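Peptidase family U32 (Geobacillus thermoleovorans, PDB 4HE5) is of unknown function but corresponds to the small, largely beta C-terminal domain of family U32 peptidases. Local coordinates at residues E7-V12 with N28-G33; I21-Q26 with L68-F73; D34-F39 with Q48-I53; G40-N45 with P78-N83. All blocks are in the same frame, centred on the assembly; numbering follows the deposited sequence.

Interaction 1. Residues E7-V12 with N28-G33. With SO4 (sulfate ion), chain B.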
loop_
_atom_site.group_PDB
_atom_site.type_symbol
_atom_site.label_atom_id
_atom_site.label_comp_id
_atom_site.label_asym_id
_atom_site.label_seq_id
_atom_site.Cartn_x
_atom_site.Cartn_y
_atom_site.Cartn_z
ATOM N N GLU A 7 9.945 -0.210 -9.507
ATOM C CA GLU A 7 10.394 0.646 -8.440
ATOM C C GLU A 7 9.662 0.506 -7.128
ATOM O O GLU A 7 8.527 0.055 -7.046
ATOM C CB GLU A 7 10.315 2.133 -8.880
ATOM C CG GLU A 7 8.903 2.648 -8.531
ATOM C CD GLU A 7 8.522 3.811 -9.406
ATOM O OE1 GLU A 7 9.195 4.863 -9.354
ATOM O OE2 GLU A 7 7.532 3.739 -10.162
ATOM N N PHE A 8 10.390 0.911 -6.107
ATOM C CA PHE A 8 9.873 0.839 -4.747
ATOM C C PHE A 8 8.821 1.908 -4.519
ATOM O O PHE A 8 9.184 3.102 -4.477
ATOM C CB PHE A 8 11.068 1.101 -3.854
ATOM C CG PHE A 8 10.876 1.028 -2.385
ATOM C CD1 PHE A 8 9.852 0.343 -1.774
ATOM C CD2 PHE A 8 11.820 1.713 -1.611
ATOM C CE1 PHE A 8 9.746 0.304 -0.396
ATOM C CE2 PHE A 8 11.715 1.663 -0.236
ATOM C CZ PHE A 8 10.699 0.945 0.360
ATOM N N ALA A 9 7.567 1.529 -4.410
ATOM C CA ALA A 9 6.490 2.532 -4.370
ATOM C C ALA A 9 5.985 2.808 -2.964
ATOM O O ALA A 9 5.441 3.894 -2.713
ATOM C CB ALA A 9 5.358 2.172 -5.341
ATOM N N GLY A 10 6.144 1.889 -2.016
ATOM C CA GLY A 10 5.713 2.099 -0.661
ATOM C C GLY A 10 6.294 1.122 0.307
ATOM O O GLY A 10 6.666 0.001 -0.028
ATOM N N LEU A 11 6.379 1.576 1.557
ATOM C CA LEU A 11 6.789 0.739 2.680
ATOM C C LEU A 11 5.569 0.461 3.528
ATOM O O LEU A 11 4.878 1.407 3.978
ATOM C CB LEU A 11 7.853 1.478 3.536
ATOM C CG LEU A 11 8.339 0.660 4.741
ATOM C CD1 LEU A 11 9.195 -0.520 4.242
ATOM C CD2 LEU A 11 9.099 1.531 5.745
ATOM N N VAL A 12 5.227 -0.811 3.745
ATOM C CA VAL A 12 4.092 -1.113 4.604
ATOM C C VAL A 12 4.447 -0.783 6.041
ATOM O O VAL A 12 5.487 -1.209 6.541
ATOM C CB VAL A 12 3.732 -2.606 4.498
ATOM C CG1 VAL A 12 2.614 -2.934 5.474
ATOM C CG2 VAL A 12 3.326 -2.968 3.077
ATOM N N ASN A 28 7.342 6.344 -3.932
ATOM C CA ASN A 28 7.336 6.849 -5.298
ATOM C C ASN A 28 5.872 6.973 -5.693
ATOM O O ASN A 28 5.008 6.390 -5.046
ATOM C CB ASN A 28 8.102 5.972 -6.290
ATOM C CG ASN A 28 9.584 6.205 -6.275
ATOM O OD1 ASN A 28 10.049 7.294 -6.648
ATOM N ND2 ASN A 28 10.378 5.211 -5.951
ATOM N N HIS A 29 5.609 7.727 -6.757
ATOM C CA HIS A 29 4.237 7.972 -7.143
ATOM C C HIS A 29 3.486 6.696 -7.492
ATOM O O HIS A 29 3.989 5.837 -8.215
ATOM C CB HIS A 29 4.289 8.876 -8.386
ATOM C CG HIS A 29 2.954 9.381 -8.819
ATOM N ND1 HIS A 29 1.990 8.567 -9.419
ATOM C CD2 HIS A 29 2.406 10.604 -8.819
ATOM C CE1 HIS A 29 0.898 9.270 -9.743
ATOM N NE2 HIS A 29 1.123 10.514 -9.366
ATOM N N PHE A 30 2.265 6.587 -6.953
ATOM C CA PHE A 30 1.370 5.535 -7.415
ATOM C C PHE A 30 -0.071 6.077 -7.363
ATOM O O PHE A 30 -0.333 7.133 -6.769
ATOM C CB PHE A 30 1.517 4.250 -6.624
ATOM C CG PHE A 30 1.220 4.270 -5.152
ATOM C CD1 PHE A 30 -0.055 3.953 -4.698
ATOM C CD2 PHE A 30 2.206 4.589 -4.239
ATOM C CE1 PHE A 30 -0.355 3.962 -3.338
ATOM C CE2 PHE A 30 1.936 4.607 -2.867
ATOM C CZ PHE A 30 0.664 4.268 -2.464
ATOM N N ARG A 31 -0.993 5.347 -7.995
ATOM C CA ARG A 31 -2.325 5.827 -8.161
ATOM C C ARG A 31 -3.286 4.654 -8.307
ATOM O O ARG A 31 -2.853 3.542 -8.621
ATOM C CB ARG A 31 -2.405 6.742 -9.410
ATOM C CG ARG A 31 -2.224 6.075 -10.745
ATOM C CD ARG A 31 -2.504 6.920 -11.957
ATOM N NE ARG A 31 -1.596 8.006 -12.255
ATOM C CZ ARG A 31 -0.476 7.928 -12.970
ATOM N NH1 ARG A 31 -0.074 6.764 -13.467
ATOM N NH2 ARG A 31 0.244 9.032 -13.160
ATOM N N PRO A 32 -4.577 4.874 -8.093
ATOM C CA PRO A 32 -5.583 3.822 -8.350
ATOM C C PRO A 32 -5.397 3.272 -9.770
ATOM O O PRO A 32 -5.156 4.009 -10.703
ATOM C CB PRO A 32 -6.922 4.526 -8.145
ATOM C CG PRO A 32 -6.561 5.584 -7.158
ATOM C CD PRO A 32 -5.223 6.098 -7.633
ATOM N N GLY A 33 -5.512 1.948 -9.889
ATOM C CA GLY A 33 -5.355 1.261 -11.152
ATOM C C GLY A 33 -3.938 0.776 -11.406
ATOM O O GLY A 33 -3.688 -0.049 -12.271
HETATM S S SO4 B . -1.450 12.386 -10.962
HETATM O O1 SO4 B . -0.631 12.289 -12.201
HETATM O O2 SO4 B . -0.508 12.754 -9.887
HETATM O O3 SO4 B . -2.483 13.409 -11.149
HETATM O O4 SO4 B . -2.041 11.070 -10.674
#
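The shortest polar bond of this contact runs from N28 ND2 to F8 O, at 2.8 Å and 157°. The donor is tilted out of the carbonyl plane of F8. CG of N28 lies beside its own backbone N (chi1 -82°), which carries the amide over to strand 8-12. The backbone adds a weaker bond, N28 N to A9 O at 3.3 Å. E7 crosses the N28 side chain obliquely. Its OE1 comes 3.4 Å from N28 CG, and the carboxylate and amide planes are 35° apart. The polar partner of the E7 carboxylate is K87, which forms a salt bridge with OE2. A9 O lies obliquely to the F30 ring, and F30 CD2 packs 4.1 Å from A9 CB. On the far side of the loop, a sulfate, probably from the crystallisation liquor, takes a bond from H29 NE2 to O2 at 2.8 Å and a weak one from R31 NE. R65 also binds it. A9 and G10 form a classic beta bulge facing M85. Strand 8-16 lies between 84-86 and 21-26 in the sheet, and the F30 side chain also touches M85, V71 and F73.

Interaction 2. Residues I21-Q26 with L68-F73; sequences IATVQQ and LQIVKF
This is an antiparallel strand pairing at one border of the six-stranded sheet: 21-26 lies against the outermost strand, 70-74. K72 of that strand also bonds through its backbone to W54 of strand 53-54. A22 with F73 and V24 with V71 are hydrogen-bonded pairs. T23 with K72 and Q25 with I70 are the non-hydrogen-bonded ones. The two bonds of the V24–V71 pair are nearly straight: V24 N to V71 O and V71 N to V24 O both measure 2.8 Å. On the face carrying T23 and K72, the two side chains lie alongside and point the same way. The K72 chain bends at its end (chi4 -84°), and NZ donates to T23 OG1 at 2.9 Å. T23 CG2 also meets I70 CG2 at 3.6 Å. On the opposite face V24 CG2 comes obliquely to F73 CZ, 3.8 Å away. Near the end of the pairing Q25 runs extended across L68. Its NE2 gives a bent bond to L68 O (3.2 Å, 138°), while OE1 is bonded by R27. With an alanine here, L68 O would probably lose this side-chain donor and R27 this acceptor. L68 N has weak bonds to both the backbone O and OE1 of Q26. The partly exposed face thus mixes polar bonds with aliphatic contacts, while V24 and F73 give the other face an apolar, buried character.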
loop_
_atom_site.group_PDB
_atom_site.type_symbol
_atom_site.label_atom_id
_atom_site.label_comp_id
_atom_site.label_asym_id
_atom_site.label_seq_id
_atom_site.Cartn_x
_atom_site.Cartn_y
_atom_site.Cartn_z
ATOM N N ILE A 21 -7.332 -3.337 5.517
ATOM C CA ILE A 21 -6.682 -2.116 5.106
ATOM C C ILE A 21 -5.192 -2.140 5.494
ATOM O O ILE A 21 -4.840 -2.362 6.663
ATOM C CB ILE A 21 -7.361 -0.869 5.702
ATOM C CG1 ILE A 21 -8.757 -0.658 5.107
ATOM C CG2 ILE A 21 -6.477 0.379 5.595
ATOM C CD1 ILE A 21 -8.782 -0.092 3.701
ATOM N N ALA A 22 -4.365 -1.894 4.488
ATOM C CA ALA A 22 -2.939 -1.668 4.688
ATOM C C ALA A 22 -2.676 -0.181 4.830
ATOM O O ALA A 22 -3.237 0.612 4.096
ATOM C CB ALA A 22 -2.153 -2.202 3.491
ATOM N N THR A 23 -1.769 0.150 5.744
ATOM C CA THR A 23 -1.264 1.515 5.933
ATOM C C THR A 23 0.163 1.500 5.403
ATOM O O THR A 23 1.024 0.766 5.927
ATOM C CB THR A 23 -1.289 1.886 7.401
ATOM O OG1 THR A 23 -2.662 1.912 7.846
ATOM C CG2 THR A 23 -0.735 3.285 7.616
ATOM N N VAL A 24 0.385 2.299 4.374
ATOM C CA VAL A 24 1.604 2.313 3.619
ATOM C C VAL A 24 2.170 3.725 3.601
ATOM O O VAL A 24 1.407 4.690 3.538
ATOM C CB VAL A 24 1.359 1.791 2.206
ATOM C CG1 VAL A 24 2.527 1.814 1.246
ATOM C CG2 VAL A 24 0.827 0.363 2.299
ATOM N N GLN A 25 3.457 3.873 3.627
ATOM C CA GLN A 25 4.074 5.174 3.434
ATOM C C GLN A 25 4.651 5.285 2.019
ATOM O O GLN A 25 5.422 4.412 1.623
ATOM C CB GLN A 25 5.207 5.390 4.438
ATOM C CG GLN A 25 5.769 6.786 4.298
ATOM C CD GLN A 25 6.708 7.119 5.429
ATOM O OE1 GLN A 25 7.703 6.375 5.531
ATOM N NE2 GLN A 25 6.430 8.186 6.162
ATOM N N GLN A 26 4.222 6.279 1.277
ATOM C CA GLN A 26 4.635 6.500 -0.094
ATOM C C GLN A 26 6.143 6.629 -0.171
ATOM O O GLN A 26 6.797 7.291 0.619
ATOM C CB GLN A 26 3.936 7.738 -0.648
ATOM C CG GLN A 26 4.063 8.004 -2.124
ATOM C CD GLN A 26 5.260 8.808 -2.554
ATOM O OE1 GLN A 26 6.276 8.865 -1.856
ATOM N NE2 GLN A 26 5.139 9.365 -3.753
ATOM N N LEU A 68 6.415 10.406 1.107
ATOM C CA LEU A 68 6.254 9.977 2.487
ATOM C C LEU A 68 4.863 10.163 3.024
ATOM O O LEU A 68 4.657 9.952 4.240
ATOM C CB LEU A 68 7.285 10.658 3.391
ATOM C CG LEU A 68 8.728 10.419 3.014
ATOM C CD1 LEU A 68 9.678 11.040 4.037
ATOM C CD2 LEU A 68 9.043 8.937 2.857
ATOM N N GLN A 69 3.861 10.443 2.221
ATOM C CA GLN A 69 2.505 10.472 2.750
ATOM C C GLN A 69 2.063 9.086 3.221
ATOM O O GLN A 69 2.412 8.065 2.640
ATOM C CB GLN A 69 1.570 10.956 1.658
ATOM C CG GLN A 69 0.191 11.253 2.172
ATOM C CD GLN A 69 -0.636 11.839 1.047
ATOM O OE1 GLN A 69 -0.412 11.657 -0.154
ATOM N NE2 GLN A 69 -1.683 12.533 1.452
ATOM N N ILE A 70 1.283 9.097 4.288
ATOM C CA ILE A 70 0.630 7.901 4.757
ATOM C C ILE A 70 -0.641 7.671 3.968
ATOM O O ILE A 70 -1.503 8.551 3.930
ATOM C CB ILE A 70 0.307 8.031 6.274
ATOM C CG1 ILE A 70 1.525 8.395 7.084
ATOM C CG2 ILE A 70 -0.355 6.769 6.780
ATOM C CD1 ILE A 70 2.690 7.448 6.900
ATOM N N VAL A 71 -0.732 6.505 3.366
ATOM C CA VAL A 71 -1.908 6.193 2.574
ATOM C C VAL A 71 -2.404 4.813 2.932
ATOM O O VAL A 71 -1.676 3.959 3.423
ATOM C CB VAL A 71 -1.779 6.414 1.069
ATOM C CG1 VAL A 71 -1.269 7.790 0.695
ATOM C CG2 VAL A 71 -0.850 5.292 0.717
ATOM N N LYS A 72 -3.689 4.627 2.754
ATOM C CA LYS A 72 -4.398 3.437 3.186
ATOM C C LYS A 72 -5.198 2.890 2.024
ATOM O O LYS A 72 -5.818 3.649 1.265
ATOM C CB LYS A 72 -5.291 3.806 4.359
ATOM C CG LYS A 72 -4.549 4.152 5.630
ATOM C CD LYS A 72 -5.423 4.701 6.727
ATOM C CE LYS A 72 -4.612 5.263 7.876
ATOM N NZ LYS A 72 -4.269 4.147 8.753
ATOM N N PHE A 73 -5.224 1.557 1.872
ATOM C CA PHE A 73 -6.042 0.941 0.848
ATOM C C PHE A 73 -6.211 -0.555 1.189
ATOM O O PHE A 73 -5.473 -1.121 1.993
ATOM C CB PHE A 73 -5.438 1.139 -0.555
ATOM C CG PHE A 73 -4.021 0.782 -0.656
ATOM C CD1 PHE A 73 -3.013 1.750 -0.500
ATOM C CD2 PHE A 73 -3.613 -0.539 -0.886
ATOM C CE1 PHE A 73 -1.687 1.382 -0.579
ATOM C CE2 PHE A 73 -2.273 -0.858 -0.980
ATOM C CZ PHE A 73 -1.301 0.102 -0.808
#

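Interaction 3. Residues D34-F39 with Q48-I53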
loop_
_atom_site.group_PDB
_atom_site.type_symbol
_atom_site.label_atom_id
_atom_site.label_comp_id
_atom_site.label_asym_id
_atom_site.label_seq_id
_atom_site.Cartn_x
_atom_site.Cartn_y
_atom_site.Cartn_z
ATOM N N ASP A 34 -2.983 1.261 -10.633
ATOM C CA ASP A 34 -1.634 0.762 -10.751
ATOM C C ASP A 34 -1.544 -0.672 -10.217
ATOM O O ASP A 34 -2.199 -1.021 -9.247
ATOM C CB ASP A 34 -0.651 1.637 -10.014
ATOM C CG ASP A 34 -0.256 2.909 -10.686
ATOM O OD1 ASP A 34 -0.514 3.059 -11.907
ATOM O OD2 ASP A 34 0.346 3.761 -9.990
ATOM N N GLU A 35 -0.705 -1.504 -10.835
ATOM C CA GLU A 35 -0.472 -2.862 -10.394
ATOM C C GLU A 35 0.810 -2.889 -9.581
ATOM O O GLU A 35 1.869 -2.403 -10.009
ATOM C CB GLU A 35 -0.419 -3.812 -11.575
ATOM C CG GLU A 35 -0.376 -5.263 -11.109
ATOM C CD GLU A 35 -0.062 -6.099 -12.348
ATOM O OE1 GLU A 35 -0.795 -5.855 -13.317
ATOM O OE2 GLU A 35 0.890 -6.866 -12.233
ATOM N N VAL A 36 0.755 -3.471 -8.404
ATOM C CA VAL A 36 1.886 -3.547 -7.485
ATOM C C VAL A 36 2.111 -4.984 -7.032
ATOM O O VAL A 36 1.238 -5.839 -7.243
ATOM C CB VAL A 36 1.740 -2.647 -6.258
ATOM C CG1 VAL A 36 1.488 -1.204 -6.668
ATOM C CG2 VAL A 36 0.626 -3.086 -5.324
ATOM N N GLU A 37 3.257 -5.229 -6.445
ATOM C CA GLU A 37 3.586 -6.523 -5.853
ATOM C C GLU A 37 4.109 -6.278 -4.437
ATOM O O GLU A 37 4.963 -5.410 -4.257
ATOM C CB GLU A 37 4.596 -7.306 -6.710
ATOM C CG GLU A 37 4.747 -8.740 -6.313
ATOM C CD GLU A 37 5.706 -9.536 -7.153
ATOM O OE1 GLU A 37 5.659 -10.777 -7.089
ATOM O OE2 GLU A 37 6.554 -8.978 -7.873
ATOM N N PHE A 38 3.612 -7.029 -3.479
ATOM C CA PHE A 38 4.055 -7.009 -2.122
ATOM C C PHE A 38 4.989 -8.195 -1.833
ATOM O O PHE A 38 4.731 -9.305 -2.311
ATOM C CB PHE A 38 2.883 -7.114 -1.126
ATOM C CG PHE A 38 2.003 -5.920 -1.160
ATOM C CD1 PHE A 38 0.801 -5.907 -1.840
ATOM C CD2 PHE A 38 2.412 -4.763 -0.485
ATOM C CE1 PHE A 38 0.011 -4.772 -1.852
ATOM C CE2 PHE A 38 1.590 -3.651 -0.490
ATOM C CZ PHE A 38 0.399 -3.657 -1.160
ATOM N N PHE A 39 6.026 -7.935 -1.033
ATOM C CA PHE A 39 6.944 -9.013 -0.672
ATOM C C PHE A 39 7.560 -8.613 0.670
ATOM O O PHE A 39 7.616 -7.472 1.110
ATOM C CB PHE A 39 7.975 -9.316 -1.756
ATOM C CG PHE A 39 8.803 -8.107 -2.081
ATOM C CD1 PHE A 39 10.073 -8.023 -1.530
ATOM C CD2 PHE A 39 8.370 -7.087 -2.915
ATOM C CE1 PHE A 39 10.914 -6.955 -1.783
ATOM C CE2 PHE A 39 9.194 -5.989 -3.165
ATOM C CZ PHE A 39 10.470 -5.922 -2.606
ATOM N N GLN A 48 -1.338 -7.024 -6.697
ATOM C CA GLN A 48 -2.486 -6.236 -6.229
ATOM C C GLN A 48 -2.708 -5.129 -7.251
ATOM O O GLN A 48 -1.729 -4.438 -7.553
ATOM C CB GLN A 48 -2.262 -5.643 -4.828
ATOM C CG GLN A 48 -3.297 -4.742 -4.249
ATOM C CD GLN A 48 -4.457 -5.460 -3.672
ATOM O OE1 GLN A 48 -4.284 -6.353 -2.832
ATOM N NE2 GLN A 48 -5.658 -5.056 -4.142
ATOM N N VAL A 49 -3.903 -4.887 -7.725
ATOM C CA VAL A 49 -4.225 -3.594 -8.351
ATOM C C VAL A 49 -4.748 -2.678 -7.237
ATOM O O VAL A 49 -5.623 -3.047 -6.456
ATOM C CB VAL A 49 -5.244 -3.733 -9.505
ATOM C CG1 VAL A 49 -5.679 -2.371 -10.024
ATOM C CG2 VAL A 49 -4.656 -4.593 -10.633
ATOM N N ILE A 50 -4.200 -1.474 -7.151
ATOM C CA ILE A 50 -4.611 -0.470 -6.207
ATOM C C ILE A 50 -6.020 0.026 -6.546
ATOM O O ILE A 50 -6.237 0.412 -7.686
ATOM C CB ILE A 50 -3.609 0.705 -6.146
ATOM C CG1 ILE A 50 -2.201 0.267 -5.841
ATOM C CG2 ILE A 50 -4.084 1.789 -5.190
ATOM C CD1 ILE A 50 -2.000 -0.442 -4.521
ATOM N N GLU A 51 -6.927 -0.016 -5.613
ATOM C CA GLU A 51 -8.304 0.444 -5.837
ATOM C C GLU A 51 -8.377 1.829 -5.221
ATOM O O GLU A 51 -7.481 2.666 -5.446
ATOM C CB GLU A 51 -9.275 -0.607 -5.303
ATOM C CG GLU A 51 -9.112 -1.994 -5.920
ATOM C CD GLU A 51 -9.533 -3.081 -4.949
ATOM O OE1 GLU A 51 -10.474 -3.806 -5.228
ATOM O OE2 GLU A 51 -8.882 -3.229 -3.906
ATOM N N LYS A 52 -9.411 2.132 -4.432
ATOM C CA LYS A 52 -9.485 3.399 -3.762
ATOM C C LYS A 52 -8.352 3.520 -2.773
ATOM O O LYS A 52 -7.997 2.598 -2.073
ATOM C CB LYS A 52 -10.865 3.513 -3.127
ATOM C CG LYS A 52 -11.116 4.877 -2.480
ATOM C CD LYS A 52 -12.591 5.077 -2.120
ATOM C CE LYS A 52 -13.374 5.692 -3.263
ATOM N NZ LYS A 52 -14.847 5.684 -2.953
ATOM N N ILE A 53 -7.835 4.724 -2.674
ATOM C CA ILE A 53 -6.822 5.106 -1.691
ATOM C C ILE A 53 -7.348 6.179 -0.781
ATOM O O ILE A 53 -8.126 7.061 -1.223
ATOM C CB ILE A 53 -5.465 5.439 -2.300
ATOM C CG1 ILE A 53 -5.599 6.565 -3.289
ATOM C CG2 ILE A 53 -4.935 4.173 -2.953
ATOM C CD1 ILE A 53 -4.247 7.128 -3.635
#
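V36 and I50 cross at about a right angle, with V36 CG2 3.8 Å from I50 CD1. The same methyl of V36 also lies 3.9 Å from Q48 CB. F38 meets Q48 CB beside the valine methyl, with a ring edge: F38 CE1 is 3.8 Å away, near the ring plane. The ring and the Q48 amide are steeply turned, 66° apart. Q48 CB thus rests against a valine methyl and a phenylalanine edge that lie next to each other. Beyond CG the Q48 chain bends (chi2 80°), which turns the amide toward the carbonyl of the next residue. NE2 donates to V49 O at 3.1 Å and 170°, from above the carbonyl plane, and OE1 accepts from the backbone N of K76. These strands form a beta hairpin, 35-39 with 46-49, at the other border of the main sheet. V36 pairs with Q48 through V36 N to Q48 O (2.8 Å) and Q48 N to V36 O (2.9 Å). E35 and V49 face each other as a non-hydrogen-bonded pair on the exposed side. I50 N to D34 O, at 2.9 Å, closes the other side of the E35–V49 pair. D34 OD2 accepts from R31 N. On the buried side F73 touches both F38 and I50, and the F38 ring also meets that of F46.

Interaction 4. Residues G40-N45 with P78-N83; sequences GPEIEN and PLFPYN
E42 bends at its second torsion (chi2 90°), which lays the carboxylate beside F80 CB, nearly parallel to the ring, with OE1 toward N83. N83 has CG beside its own backbone N (chi1 -67°), and its ND2 reaches E42 OE1 at 2.9 Å. The bond is bent (137°) and comes on the syn side, but tilted out of the carboxylate plane. E42 CB sits over one face of the F80 ring, a CH-pi contact 3.8 Å from the centroid. I43 CG2 meets the edge of the same ring, 3.6 Å from F80 CD1. Both segments are built on beta turns, type I from G40 to I43 and type II from F80 to N83. N83 OD1 braces the second by accepting from F80 N at 2.9 Å, above the amide plane. A leucine in place of N83 would probably leave E42 OE1 without its amide donor and F80 N without this acceptor. I43 CD1 packs on L79 CD2 at 3.7 Å. Two waters link the E42 carboxylate to P81 O.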
loop_
_atom_site.group_PDB
_atom_site.type_symbol
_atom_site.label_atom_id
_atom_site.label_comp_id
_atom_site.label_asym_id
_atom_site.label_seq_id
_atom_site.Cartn_x
_atom_site.Cartn_y
_atom_site.Cartn_z
ATOM N N GLY A 40 8.048 -9.679 1.315
ATOM C CA GLY A 40 8.688 -9.521 2.592
ATOM C C GLY A 40 8.836 -10.855 3.267
ATOM O O GLY A 40 8.273 -11.868 2.816
ATOM N N PRO A 41 9.631 -10.889 4.325
ATOM C CA PRO A 41 9.961 -12.208 4.856
ATOM C C PRO A 41 8.787 -12.999 5.405
ATOM O O PRO A 41 8.861 -14.237 5.399
ATOM C CB PRO A 41 10.925 -11.903 5.984
ATOM C CG PRO A 41 11.059 -10.443 6.123
ATOM C CD PRO A 41 10.308 -9.788 5.005
ATOM N N GLU A 42 7.749 -12.310 5.847
ATOM C CA GLU A 42 6.604 -12.935 6.510
ATOM C C GLU A 42 5.578 -13.494 5.526
ATOM O O GLU A 42 4.703 -14.280 5.924
ATOM C CB GLU A 42 5.904 -11.931 7.425
ATOM C CG GLU A 42 6.671 -11.440 8.621
ATOM C CD GLU A 42 7.496 -10.209 8.379
ATOM O OE1 GLU A 42 7.583 -9.751 7.221
ATOM O OE2 GLU A 42 8.070 -9.660 9.342
ATOM N N ILE A 43 5.675 -13.077 4.264
ATOM C CA ILE A 43 4.560 -13.332 3.354
ATOM C C ILE A 43 4.999 -14.045 2.069
ATOM O O ILE A 43 6.153 -13.976 1.600
ATOM C CB ILE A 43 3.872 -12.003 2.979
ATOM C CG1 ILE A 43 4.805 -11.031 2.225
ATOM C CG2 ILE A 43 3.308 -11.305 4.183
ATOM C CD1 ILE A 43 4.094 -9.871 1.575
ATOM N N GLU A 44 4.008 -14.700 1.469
ATOM C CA GLU A 44 4.109 -15.126 0.082
ATOM C C GLU A 44 3.842 -13.864 -0.739
ATOM O O GLU A 44 2.854 -13.129 -0.516
ATOM C CB GLU A 44 3.126 -16.182 -0.404
ATOM C CG GLU A 44 2.553 -17.130 0.638
ATOM C CD GLU A 44 3.603 -18.147 1.059
ATOM O OE1 GLU A 44 3.240 -19.340 1.046
ATOM O OE2 GLU A 44 4.725 -17.674 1.354
ATOM N N ASN A 45 4.708 -13.560 -1.664
ATOM C CA ASN A 45 4.405 -12.329 -2.412
ATOM C C ASN A 45 3.154 -12.488 -3.266
ATOM O O ASN A 45 2.687 -13.535 -3.747
ATOM C CB ASN A 45 5.697 -12.070 -3.188
ATOM C CG ASN A 45 6.043 -13.295 -4.030
ATOM O OD1 ASN A 45 6.297 -14.367 -3.489
ATOM N ND2 ASN A 45 6.028 -13.094 -5.340
ATOM N N PRO A 78 -3.099 -10.577 4.205
ATOM C CA PRO A 78 -2.397 -9.874 5.262
ATOM C C PRO A 78 -0.973 -9.476 4.906
ATOM O O PRO A 78 -0.264 -10.144 4.176
ATOM C CB PRO A 78 -2.442 -10.825 6.450
ATOM C CG PRO A 78 -3.644 -11.674 6.192
ATOM C CD PRO A 78 -3.624 -11.862 4.672
ATOM N N LEU A 79 -0.572 -8.358 5.513
ATOM C CA LEU A 79 0.760 -7.796 5.405
ATOM C C LEU A 79 1.315 -7.534 6.799
ATOM O O LEU A 79 0.578 -7.534 7.755
ATOM C CB LEU A 79 0.739 -6.498 4.611
ATOM C CG LEU A 79 0.345 -6.654 3.130
ATOM C CD1 LEU A 79 0.132 -5.317 2.464
ATOM C CD2 LEU A 79 1.375 -7.462 2.341
ATOM N N PHE A 80 2.635 -7.314 6.863
ATOM C CA PHE A 80 3.347 -7.162 8.110
ATOM C C PHE A 80 4.214 -5.907 8.004
ATOM O O PHE A 80 4.604 -5.482 6.895
ATOM C CB PHE A 80 4.259 -8.364 8.411
ATOM C CG PHE A 80 3.407 -9.589 8.686
ATOM C CD1 PHE A 80 2.833 -10.292 7.651
ATOM C CD2 PHE A 80 3.154 -10.028 9.987
ATOM C CE1 PHE A 80 2.048 -11.409 7.928
ATOM C CE2 PHE A 80 2.409 -11.170 10.264
ATOM C CZ PHE A 80 1.845 -11.870 9.207
ATOM N N PRO A 81 4.572 -5.286 9.127
ATOM C CA PRO A 81 5.408 -4.102 9.084
ATOM C C PRO A 81 6.674 -4.331 8.303
ATOM O O PRO A 81 7.410 -5.303 8.460
ATOM C CB PRO A 81 5.745 -3.860 10.566
ATOM C CG PRO A 81 4.546 -4.417 11.286
ATOM C CD PRO A 81 4.222 -5.657 10.502
ATOM N N TYR A 82 6.968 -3.366 7.417
ATOM C CA TYR A 82 8.185 -3.194 6.646
ATOM C C TYR A 82 8.227 -4.179 5.483
ATOM O O TYR A 82 9.214 -4.236 4.785
ATOM C CB TYR A 82 9.448 -3.270 7.467
ATOM C CG TYR A 82 9.366 -2.612 8.834
ATOM C CD1 TYR A 82 9.844 -3.248 9.935
ATOM C CD2 TYR A 82 8.712 -1.363 8.965
ATOM C CE1 TYR A 82 9.736 -2.644 11.190
ATOM C CE2 TYR A 82 8.619 -0.789 10.213
ATOM C CZ TYR A 82 9.118 -1.422 11.337
ATOM O OH TYR A 82 9.028 -0.798 12.556
ATOM N N ASN A 83 7.108 -4.837 5.185
ATOM C CA ASN A 83 6.935 -5.422 3.850
ATOM C C ASN A 83 7.034 -4.314 2.822
ATOM O O ASN A 83 6.778 -3.120 3.118
ATOM C CB ASN A 83 5.635 -6.190 3.765
ATOM C CG ASN A 83 5.481 -7.444 4.592
ATOM O OD1 ASN A 83 4.364 -7.955 4.660
ATOM N ND2 ASN A 83 6.557 -7.945 5.180
HETATM O O HOH W 1 8.863 -7.094 10.130
HETATM O O HOH W 2 8.754 -7.308 7.033
#

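Interactions 2 and 3 pair strands at opposite borders of the main sheet, yet their centres are only about 11 Å apart. F73 closes the gap, its CE2 lying 3.6 Å from I50 CD1 and 3.9 Å from F38 CZ. Interaction 1 joins both. L11 O faces Q25 N at 2.9 Å, and G33 N faces I50 O at 2.8 Å, each a probable hydrogen bond. Interaction 4 is more remote, with its centre about 16 Å from that of interaction 1. Interaction 4 is tied to interaction 1 by probable bonds between V12 and both Y82 and N83, and to interaction 3 by E37 OE1 with N45 ND2. The sulfate is held at interaction 1, by H29, R31 and also R65.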